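Local coordinates for protection of telomeres protein 1 (Schizosaccharomyces pombe, PDB 7CUI) that binds single-stranded telomeric DNA to protect the 3' overhang and regulates telomerase and telomere length, represented here by its C-terminal part, at residues 32-37 / 92-97; 50-55 / 165-170; 136-141 / 159-164. All blocks are in the same frame, centred on the assembly; numbering follows the deposited sequence.

Interaction 1 of 3, residues 32-37 / 92-97; sequences TTISTI and VTLPVI
Ile34, the first residue of a short helix, reaches across to the start of strand 93-99 and meets Val92 and Leu94 there. At its root, CB of Ile34 already stands 3.9 Å from CG2 of Val92. The chain then forks. CG2 lies anti to the backbone N and beside the carbonyl carbon, and from there it leans on Val92 CG2 at 3.8 Å while also passing 3.6 Å from the carbonyl oxygen of Thr93. On the other branch CG1, set anti to the carbonyl carbon (chi1 -65°), leads to CD1 at the tip, which comes close to Val92 O and lies 4.0 Å from Leu94 CB. CG2 approaches that same CB at 4.0 Å, so both branches of Ile34 meet Leu94 CB from the same side, the two side chains crossing at a slant. An alanine here would probably leave Leu94 CB without the two branch carbons that touch it and open a gap between the helix start and the strand.

The partner valine serves the next residue as well: Val92 CG2 rests 3.4 Å from Ser35 N and also touches Ser35 CB. No hydrogen bond joins the two segments, and the contact is made by apolar carbons against one another and against backbone atoms. Within the helix start, Thr33 at the N-cap position shares a hydrogen bond with Thr36, OG1 to OG1, at 3.0 Å.

Ile34 also packs on Leu53 and Val55 of strand 49-73, and Leu94 and Ile37 both touch Trp191 of strand 190-198. Strand 93-99 hydrogen-bonds to strands 77-87 and 190-198, and the one-turn helix 34-38 packs against side chains of strands 49-73, 93-99 and 190-198 of the curled sheet.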
loop_
_atom_site.group_PDB
_atom_site.type_symbol
_atom_site.label_atom_id
_atom_site.label_comp_id
_atom_site.label_asym_id
_atom_site.label_seq_id
_atom_site.Cartn_x
_atom_site.Cartn_y
_atom_site.Cartn_z
ATOM N N THR A 32 9.677 -9.705 10.778
ATOM C CA THR A 32 9.066 -9.348 12.055
ATOM C C THR A 32 7.546 -9.278 11.888
ATOM O O THR A 32 7.021 -9.732 10.874
ATOM C CB THR A 32 9.659 -8.062 12.649
ATOM O OG1 THR A 32 9.369 -6.976 11.769
ATOM C CG2 THR A 32 11.146 -8.143 12.933
ATOM N N THR A 33 6.839 -8.722 12.884
ATOM C CA THR A 33 5.383 -8.666 12.848
ATOM C C THR A 33 4.884 -7.237 13.046
ATOM O O THR A 33 5.617 -6.376 13.528
ATOM C CB THR A 33 4.728 -9.537 13.928
ATOM O OG1 THR A 33 5.029 -8.946 15.194
ATOM C CG2 THR A 33 5.152 -10.990 13.884
ATOM N N ILE A 34 3.608 -7.021 12.697
ATOM C CA ILE A 34 2.950 -5.731 12.829
ATOM C C ILE A 34 2.757 -5.411 14.310
ATOM O O ILE A 34 2.762 -4.242 14.695
ATOM C CB ILE A 34 1.626 -5.698 12.032
ATOM C CG1 ILE A 34 1.876 -5.831 10.526
ATOM C CG2 ILE A 34 0.820 -4.446 12.351
ATOM C CD1 ILE A 34 0.632 -6.073 9.695
ATOM N N SER A 35 2.604 -6.458 15.134
ATOM C CA SER A 35 2.472 -6.284 16.570
ATOM C C SER A 35 3.742 -5.654 17.133
ATOM O O SER A 35 3.662 -4.730 17.937
ATOM C CB SER A 35 2.140 -7.582 17.254
ATOM O OG SER A 35 1.602 -7.343 18.547
ATOM N N THR A 36 4.901 -6.145 16.671
ATOM C CA THR A 36 6.210 -5.678 17.109
ATOM C C THR A 36 6.416 -4.219 16.704
ATOM O O THR A 36 6.966 -3.429 17.474
ATOM C CB THR A 36 7.330 -6.584 16.575
ATOM O OG1 THR A 36 7.083 -7.910 17.044
ATOM C CG2 THR A 36 8.715 -6.156 17.006
ATOM N N ILE A 37 5.961 -3.874 15.492
ATOM C CA ILE A 37 6.132 -2.543 14.931
ATOM C C ILE A 37 5.376 -1.521 15.778
ATOM O O ILE A 37 5.888 -0.430 16.019
ATOM C CB ILE A 37 5.714 -2.514 13.443
ATOM C CG1 ILE A 37 6.747 -3.208 12.552
ATOM C CG2 ILE A 37 5.419 -1.097 12.961
ATOM C CD1 ILE A 37 6.290 -3.421 11.129
ATOM N N VAL A 92 -3.037 -8.021 13.592
ATOM C CA VAL A 92 -3.067 -6.566 13.671
ATOM C C VAL A 92 -2.771 -5.978 12.295
ATOM O O VAL A 92 -1.970 -6.531 11.542
ATOM C CB VAL A 92 -2.116 -6.011 14.750
ATOM C CG1 VAL A 92 -2.789 -5.961 16.113
ATOM C CG2 VAL A 92 -0.808 -6.782 14.821
ATOM N N THR A 93 -3.418 -4.845 11.992
ATOM C CA THR A 93 -3.363 -4.264 10.660
ATOM C C THR A 93 -2.391 -3.087 10.613
ATOM O O THR A 93 -2.062 -2.497 11.638
ATOM C CB THR A 93 -4.758 -3.885 10.143
ATOM O OG1 THR A 93 -5.322 -2.862 10.962
ATOM C CG2 THR A 93 -5.708 -5.058 10.071
ATOM N N LEU A 94 -1.942 -2.763 9.397
ATOM C CA LEU A 94 -1.067 -1.634 9.138
ATOM C C LEU A 94 -1.441 -1.043 7.778
ATOM O O LEU A 94 -1.627 -1.791 6.817
ATOM C CB LEU A 94 0.383 -2.134 9.162
ATOM C CG LEU A 94 1.465 -1.056 9.212
ATOM C CD1 LEU A 94 1.563 -0.445 10.602
ATOM C CD2 LEU A 94 2.810 -1.626 8.790
ATOM N N PRO A 95 -1.617 0.299 7.665
ATOM C CA PRO A 95 -1.808 0.950 6.370
ATOM C C PRO A 95 -0.456 1.213 5.714
ATOM O O PRO A 95 0.373 1.947 6.247
ATOM C CB PRO A 95 -2.535 2.250 6.738
ATOM C CG PRO A 95 -2.036 2.581 8.133
ATOM C CD PRO A 95 -1.678 1.258 8.782
ATOM N N VAL A 96 -0.250 0.580 4.559
ATOM C CA VAL A 96 0.989 0.657 3.805
ATOM C C VAL A 96 0.712 1.452 2.528
ATOM O O VAL A 96 -0.124 1.067 1.707
ATOM C CB VAL A 96 1.526 -0.757 3.498
ATOM C CG1 VAL A 96 2.766 -0.725 2.617
ATOM C CG2 VAL A 96 1.776 -1.568 4.763
ATOM N N ILE A 97 1.413 2.579 2.379
ATOM C CA ILE A 97 1.203 3.480 1.259
ATOM C C ILE A 97 2.110 3.069 0.102
ATOM O O ILE A 97 3.314 2.888 0.283
ATOM C CB ILE A 97 1.463 4.942 1.678
ATOM C CG1 ILE A 97 0.462 5.424 2.730
ATOM C CG2 ILE A 97 1.482 5.861 0.465
ATOM C CD1 ILE A 97 0.903 6.674 3.467
#

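Interaction 2 of 3, residues 50-55 / 165-170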
loop_
_atom_site.group_PDB
_atom_site.type_symbol
_atom_site.label_atom_id
_atom_site.label_comp_id
_atom_site.label_asym_id
_atom_site.label_seq_id
_atom_site.Cartn_x
_atom_site.Cartn_y
_atom_site.Cartn_z
ATOM N N LYS A 50 13.058 0.145 8.843
ATOM C CA LYS A 50 12.899 -0.611 7.611
ATOM C C LYS A 50 12.585 -2.057 7.990
ATOM O O LYS A 50 13.449 -2.755 8.515
ATOM C CB LYS A 50 14.213 -0.520 6.824
ATOM C CG LYS A 50 14.123 -0.245 5.328
ATOM C CD LYS A 50 15.416 0.350 4.790
ATOM C CE LYS A 50 15.355 0.813 3.348
ATOM N NZ LYS A 50 16.034 -0.132 2.429
ATOM N N HIS A 51 11.338 -2.493 7.752
ATOM C CA HIS A 51 10.862 -3.790 8.223
ATOM C C HIS A 51 10.456 -4.696 7.061
ATOM O O HIS A 51 10.284 -4.244 5.933
ATOM C CB HIS A 51 9.660 -3.651 9.172
ATOM C CG HIS A 51 9.759 -2.554 10.179
ATOM N ND1 HIS A 51 10.398 -2.715 11.395
ATOM C CD2 HIS A 51 9.274 -1.294 10.166
ATOM C CE1 HIS A 51 10.310 -1.597 12.083
ATOM N NE2 HIS A 51 9.625 -0.709 11.351
ATOM N N ARG A 52 10.259 -5.981 7.380
ATOM C CA ARG A 52 9.829 -7.000 6.435
ATOM C C ARG A 52 8.672 -7.773 7.057
ATOM O O ARG A 52 8.750 -8.176 8.213
ATOM C CB ARG A 52 10.983 -7.968 6.169
ATOM C CG ARG A 52 10.776 -8.891 4.979
ATOM C CD ARG A 52 12.054 -9.660 4.712
ATOM N NE ARG A 52 11.883 -11.090 4.900
ATOM C CZ ARG A 52 11.742 -11.956 3.905
ATOM N NH1 ARG A 52 11.762 -11.532 2.652
ATOM N NH2 ARG A 52 11.584 -13.241 4.166
ATOM N N LEU A 53 7.601 -7.981 6.285
ATOM C CA LEU A 53 6.406 -8.616 6.820
ATOM C C LEU A 53 5.881 -9.669 5.848
ATOM O O LEU A 53 6.035 -9.529 4.640
ATOM C CB LEU A 53 5.329 -7.558 7.072
ATOM C CG LEU A 53 5.760 -6.339 7.881
ATOM C CD1 LEU A 53 6.023 -5.174 6.953
ATOM C CD2 LEU A 53 4.686 -5.961 8.878
ATOM N N ARG A 54 5.264 -10.720 6.402
ATOM C CA ARG A 54 4.509 -11.688 5.626
ATOM C C ARG A 54 3.032 -11.411 5.876
ATOM O O ARG A 54 2.564 -11.511 7.013
ATOM C CB ARG A 54 4.889 -13.123 6.004
ATOM C CG ARG A 54 4.404 -14.161 5.003
ATOM C CD ARG A 54 4.919 -15.560 5.263
ATOM N NE ARG A 54 6.367 -15.592 5.430
ATOM C CZ ARG A 54 7.215 -16.213 4.620
ATOM N NH1 ARG A 54 6.767 -16.878 3.569
ATOM N NH2 ARG A 54 8.511 -16.175 4.870
ATOM N N VAL A 55 2.307 -11.073 4.802
ATOM C CA VAL A 55 1.124 -10.247 4.964
ATOM C C VAL A 55 0.020 -10.649 3.983
ATOM O O VAL A 55 0.256 -11.364 3.008
ATOM C CB VAL A 55 1.522 -8.759 4.870
ATOM C CG1 VAL A 55 1.172 -8.107 3.539
ATOM C CG2 VAL A 55 1.012 -7.957 6.052
ATOM N N ASP A 165 5.381 -11.494 0.977
ATOM C CA ASP A 165 6.312 -10.708 1.770
ATOM C C ASP A 165 6.292 -9.274 1.253
ATOM O O ASP A 165 6.171 -9.051 0.051
ATOM C CB ASP A 165 7.715 -11.320 1.769
ATOM C CG ASP A 165 7.827 -12.597 2.588
ATOM O OD1 ASP A 165 7.052 -12.745 3.551
ATOM O OD2 ASP A 165 8.689 -13.434 2.252
ATOM N N ILE A 166 6.396 -8.312 2.177
ATOM C CA ILE A 166 6.334 -6.893 1.860
ATOM C C ILE A 166 7.427 -6.175 2.650
ATOM O O ILE A 166 7.653 -6.496 3.815
ATOM C CB ILE A 166 4.926 -6.336 2.183
ATOM C CG1 ILE A 166 4.724 -4.895 1.711
ATOM C CG2 ILE A 166 4.609 -6.472 3.663
ATOM C CD1 ILE A 166 4.915 -4.705 0.231
ATOM N N TYR A 167 8.114 -5.226 2.001
ATOM C CA TYR A 167 9.027 -4.340 2.707
ATOM C C TYR A 167 8.336 -3.001 2.935
ATOM O O TYR A 167 7.692 -2.477 2.030
ATOM C CB TYR A 167 10.295 -4.056 1.899
ATOM C CG TYR A 167 11.109 -5.246 1.463
ATOM C CD1 TYR A 167 11.047 -6.458 2.130
ATOM C CD2 TYR A 167 11.987 -5.139 0.396
ATOM C CE1 TYR A 167 11.812 -7.543 1.728
ATOM C CE2 TYR A 167 12.760 -6.211 -0.017
ATOM C CZ TYR A 167 12.674 -7.418 0.653
ATOM O OH TYR A 167 13.432 -8.477 0.245
ATOM N N VAL A 168 8.488 -2.449 4.141
ATOM C CA VAL A 168 7.934 -1.139 4.448
ATOM C C VAL A 168 9.035 -0.252 5.016
ATOM O O VAL A 168 9.886 -0.718 5.769
ATOM C CB VAL A 168 6.719 -1.210 5.397
ATOM C CG1 VAL A 168 5.596 -2.062 4.825
ATOM C CG2 VAL A 168 7.090 -1.665 6.802
ATOM N N LYS A 169 9.009 1.027 4.623
ATOM C CA LYS A 169 9.855 2.034 5.237
ATOM C C LYS A 169 8.993 2.931 6.122
ATOM O O LYS A 169 8.009 3.506 5.665
ATOM C CB LYS A 169 10.685 2.792 4.194
ATOM C CG LYS A 169 9.939 3.329 2.981
ATOM C CD LYS A 169 10.875 3.763 1.874
ATOM C CE LYS A 169 10.167 3.959 0.551
ATOM N NZ LYS A 169 11.117 4.273 -0.544
ATOM N N GLU A 170 9.374 3.005 7.399
ATOM C CA GLU A 170 8.675 3.774 8.416
ATOM C C GLU A 170 9.314 5.155 8.492
ATOM O O GLU A 170 10.537 5.271 8.463
ATOM C CB GLU A 170 8.812 3.049 9.755
ATOM C CG GLU A 170 7.932 3.594 10.865
ATOM C CD GLU A 170 7.942 2.716 12.105
ATOM O OE1 GLU A 170 8.814 1.833 12.195
ATOM O OE2 GLU A 170 7.074 2.906 12.974
#
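His51 and Val168 face each other as a hydrogen-bonded antiparallel pair, His51 N donating to Val168 O at 3.0 Å and Val168 N returning to His51 O at 3.1 Å. Two residues on, Leu53 and Ile166 repeat the pattern, with Leu53 N to Ile166 O at 2.9 Å and Ile166 N to Leu53 O at 2.8 Å. The backbone polar groups of these four residues thus satisfy one another, and the neighbouring non-hydrogen-bonded pairs add CA-H...O contacts to the same carbonyls.

The His51 ring finds its acceptor beyond its strand partner. NE2 donates to Glu170 OE1 at 2.8 Å, nearly straight at 173°. The oxygen lies in the ring plane and is met on its anti side, although the nitrogen stands 33° out of the carboxylate plane. That OE1 also takes a salt bridge from Arg49, so one carboxylate oxygen serves two donors. On the same face, Leu53 CD1 packs on Val168 CG2 at 3.7 Å, and Ile166 CG2 touches both Leu53 CB and Val55 CG1.

On the other face Asp165 is gripped by charge from two arginines. Arg52 NH2 comes within 3.5 Å of OD2, and OD1 lies over one face of the Arg54 guanidinium, 3.5 Å from its NE. In both cases the oxygen stands well out of the guanidinium plane, making these bridges electrostatic without a directed N-H. The aliphatic part of Arg52 runs beside Tyr167, with CG and CD against ring atom CE1, while the tyrosine hydroxyl is bonded to Glu25 O.

The long strand 49-73 pairs with 77-87 as well as 163-171, and the parallel pairing of 93-99 with 190-198 closes the sheet: this contact is the first-to-fourth strand pairing of an OB-fold barrel.

Interaction 3 of 3, residues 136-141 / 159-164; sequences GNLEER and VETPWF. With SO4 (sulfate ion), chain E.
Val159 wedges its two methyl groups against the start of helix 138-148. CG1, anti to its carbonyl carbon (chi1 -67°), touches Arg141 CG at 3.6 Å and Asn137 CB at 3.9 Å, while CG2 faces the backbone of Leu138. The side chains of Val159 and Arg141 cross obliquely, as do those of Thr161 and Leu138, where Thr161 CG2 lies 3.9 Å from Leu138 CG. At the other end of the contact Pro162 CD approaches Gly136 N at 3.8 Å; Gly136 has positive phi and presents no side chain to the prolyl ring.

The two segments exchange no direct hydrogen bond, but a water joins them. It accepts from Asn137 N at 2.9 Å and donates both to Asn137 OD1 at 3.0 Å and to Glu160 O at 2.8 Å. The other end of that amide is held as well, since Asn137 ND2 donates to Glu140 OE1 at 2.8 Å. The Arg141 chain is bent at chi2 and chi3: its NE pairs with Asp158, and its NH1 donates to a sulfate ion that probably came from the crystallisation liquor.

Leu138 also touches Phe60 of strand 49-73 and Ala155 of helix 155-158, and Asn137 rests on Phe132 of helix 121-135. The contact therefore lies where two successive helices, 121-135 and 138-148, turn at Gly136 beside the loop that leads from helix 155-158 into strand 163-171.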
loop_
_atom_site.group_PDB
_atom_site.type_symbol
_atom_site.label_atom_id
_atom_site.label_comp_id
_atom_site.label_asym_id
_atom_site.label_seq_id
_atom_site.Cartn_x
_atom_site.Cartn_y
_atom_site.Cartn_z
ATOM N N GLY A 136 -6.810 -10.892 -4.670
ATOM C CA GLY A 136 -7.868 -11.790 -5.114
ATOM C C GLY A 136 -9.197 -11.070 -5.337
ATOM O O GLY A 136 -9.251 -10.053 -6.046
ATOM N N ASN A 137 -10.256 -11.593 -4.700
ATOM C CA ASN A 137 -11.610 -11.100 -4.921
ATOM C C ASN A 137 -11.981 -9.967 -3.963
ATOM O O ASN A 137 -13.159 -9.630 -3.853
ATOM C CB ASN A 137 -12.664 -12.208 -4.846
ATOM C CG ASN A 137 -12.431 -13.309 -5.855
ATOM O OD1 ASN A 137 -11.820 -14.327 -5.534
ATOM N ND2 ASN A 137 -12.887 -13.109 -7.076
ATOM N N LEU A 138 -10.982 -9.354 -3.311
ATOM C CA LEU A 138 -11.219 -8.306 -2.327
ATOM C C LEU A 138 -11.952 -7.109 -2.948
ATOM O O LEU A 138 -12.931 -6.624 -2.379
ATOM C CB LEU A 138 -9.873 -7.878 -1.734
ATOM C CG LEU A 138 -9.838 -7.477 -0.256
ATOM C CD1 LEU A 138 -9.116 -6.146 -0.098
ATOM C CD2 LEU A 138 -11.215 -7.442 0.395
ATOM N N GLU A 139 -11.471 -6.632 -4.105
ATOM C CA GLU A 139 -12.003 -5.425 -4.722
ATOM C C GLU A 139 -13.458 -5.658 -5.123
ATOM O O GLU A 139 -14.313 -4.795 -4.902
ATOM C CB GLU A 139 -11.133 -5.008 -5.911
ATOM C CG GLU A 139 -11.544 -3.694 -6.557
ATOM C CD GLU A 139 -12.615 -3.745 -7.637
ATOM O OE1 GLU A 139 -12.857 -4.844 -8.197
ATOM O OE2 GLU A 139 -13.212 -2.674 -7.922
ATOM N N GLU A 140 -13.714 -6.844 -5.696
ATOM C CA GLU A 140 -15.030 -7.243 -6.169
ATOM C C GLU A 140 -16.022 -7.192 -5.014
ATOM O O GLU A 140 -17.144 -6.710 -5.169
ATOM C CB GLU A 140 -14.994 -8.678 -6.691
ATOM C CG GLU A 140 -14.514 -8.788 -8.120
ATOM C CD GLU A 140 -14.265 -10.197 -8.635
ATOM O OE1 GLU A 140 -14.676 -11.179 -7.957
ATOM O OE2 GLU A 140 -13.656 -10.322 -9.724
ATOM N N ARG A 141 -15.579 -7.702 -3.861
ATOM C CA ARG A 141 -16.420 -7.834 -2.684
ATOM C C ARG A 141 -16.618 -6.463 -2.047
ATOM O O ARG A 141 -17.705 -6.151 -1.565
ATOM C CB ARG A 141 -15.804 -8.826 -1.692
ATOM C CG ARG A 141 -16.131 -10.297 -1.961
ATOM C CD ARG A 141 -17.473 -10.690 -2.547
ATOM N NE ARG A 141 -18.594 -10.745 -1.604
ATOM C CZ ARG A 141 -19.879 -10.991 -1.919
ATOM N NH1 ARG A 141 -20.804 -11.117 -0.936
ATOM N NH2 ARG A 141 -20.227 -11.145 -3.188
ATOM N N VAL A 159 -13.622 -13.424 1.802
ATOM C CA VAL A 159 -12.705 -14.005 0.832
ATOM C C VAL A 159 -11.346 -14.290 1.466
ATOM O O VAL A 159 -10.964 -13.671 2.459
ATOM C CB VAL A 159 -12.543 -13.093 -0.400
ATOM C CG1 VAL A 159 -13.830 -12.999 -1.206
ATOM C CG2 VAL A 159 -12.028 -11.709 -0.030
ATOM N N GLU A 160 -10.621 -15.228 0.846
ATOM C CA GLU A 160 -9.225 -15.480 1.148
ATOM C C GLU A 160 -8.365 -14.704 0.162
ATOM O O GLU A 160 -8.428 -14.944 -1.041
ATOM C CB GLU A 160 -8.908 -16.959 0.967
ATOM C CG GLU A 160 -9.121 -17.765 2.217
ATOM C CD GLU A 160 -8.776 -19.228 2.050
ATOM O OE1 GLU A 160 -8.825 -19.956 3.060
ATOM O OE2 GLU A 160 -8.469 -19.629 0.910
ATOM N N THR A 161 -7.550 -13.794 0.695
ATOM C CA THR A 161 -6.620 -13.019 -0.103
ATOM C C THR A 161 -5.228 -13.635 0.036
ATOM O O THR A 161 -4.896 -14.172 1.092
ATOM C CB THR A 161 -6.714 -11.543 0.295
ATOM O OG1 THR A 161 -6.392 -11.451 1.685
ATOM C CG2 THR A 161 -8.095 -10.967 0.057
ATOM N N PRO A 162 -4.379 -13.619 -1.023
ATOM C CA PRO A 162 -3.076 -14.283 -0.971
ATOM C C PRO A 162 -2.087 -13.680 0.022
ATOM O O PRO A 162 -2.250 -12.543 0.456
ATOM C CB PRO A 162 -2.536 -14.187 -2.407
ATOM C CG PRO A 162 -3.319 -13.065 -3.053
ATOM C CD PRO A 162 -4.651 -13.011 -2.339
ATOM N N TRP A 163 -1.069 -14.482 0.370
ATOM C CA TRP A 163 0.018 -14.119 1.267
ATOM C C TRP A 163 1.253 -13.753 0.454
ATOM O O TRP A 163 1.555 -14.414 -0.541
ATOM C CB TRP A 163 0.352 -15.290 2.197
ATOM C CG TRP A 163 -0.660 -15.519 3.271
ATOM C CD1 TRP A 163 -1.731 -16.360 3.217
ATOM C CD2 TRP A 163 -0.703 -14.888 4.563
ATOM N NE1 TRP A 163 -2.434 -16.305 4.388
ATOM C CE2 TRP A 163 -1.829 -15.413 5.234
ATOM C CE3 TRP A 163 0.097 -13.944 5.224
ATOM C CZ2 TRP A 163 -2.170 -15.017 6.529
ATOM C CZ3 TRP A 163 -0.244 -13.552 6.502
ATOM C CH2 TRP A 163 -1.363 -14.085 7.146
ATOM N N PHE A 164 1.977 -12.723 0.914
ATOM C CA PHE A 164 3.202 -12.287 0.262
ATOM C C PHE A 164 4.074 -11.534 1.263
ATOM O O PHE A 164 3.576 -11.026 2.269
ATOM C CB PHE A 164 2.903 -11.457 -0.992
ATOM C CG PHE A 164 2.097 -10.203 -0.754
ATOM C CD1 PHE A 164 0.708 -10.237 -0.750
ATOM C CD2 PHE A 164 2.724 -8.986 -0.519
ATOM C CE1 PHE A 164 -0.036 -9.090 -0.515
ATOM C CE2 PHE A 164 1.980 -7.834 -0.293
ATOM C CZ PHE A 164 0.601 -7.886 -0.296
HETATM S S SO4 E . -23.586 -12.632 -0.111
HETATM O O1 SO4 E . -23.824 -11.430 0.642
HETATM O O2 SO4 E . -23.686 -12.339 -1.517
HETATM O O3 SO4 E . -22.269 -13.135 0.187
HETATM O O4 SO4 E . -24.564 -13.623 0.245
HETATM O O HOH W 1 -9.955 -14.024 -3.218
#

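In the fold
Interaction 2 is the buried one, a strand pairing with paired backbone bonds, an arginine-aspartate network on one face and a histidine-glutamate bond at the other. Interactions 1 and 3 are partly buried, have no direct hydrogen bond between their segments and rely on aliphatic carbons: Ile34 with Val92 and Leu94 in interaction 1, Val159 and Thr161 against the helix start in interaction 3, where a water bridge is added. Interactions 1 and 2 touch, Ile34 and Ile37 packing on Leu53. Interactions 2 and 3 share strand 163-171, and Val55 N probably bonds to Phe164 O where they meet. Interactions 1 and 3 do not touch, their centres about 18 Å apart, yet both reach the same barrel sheet.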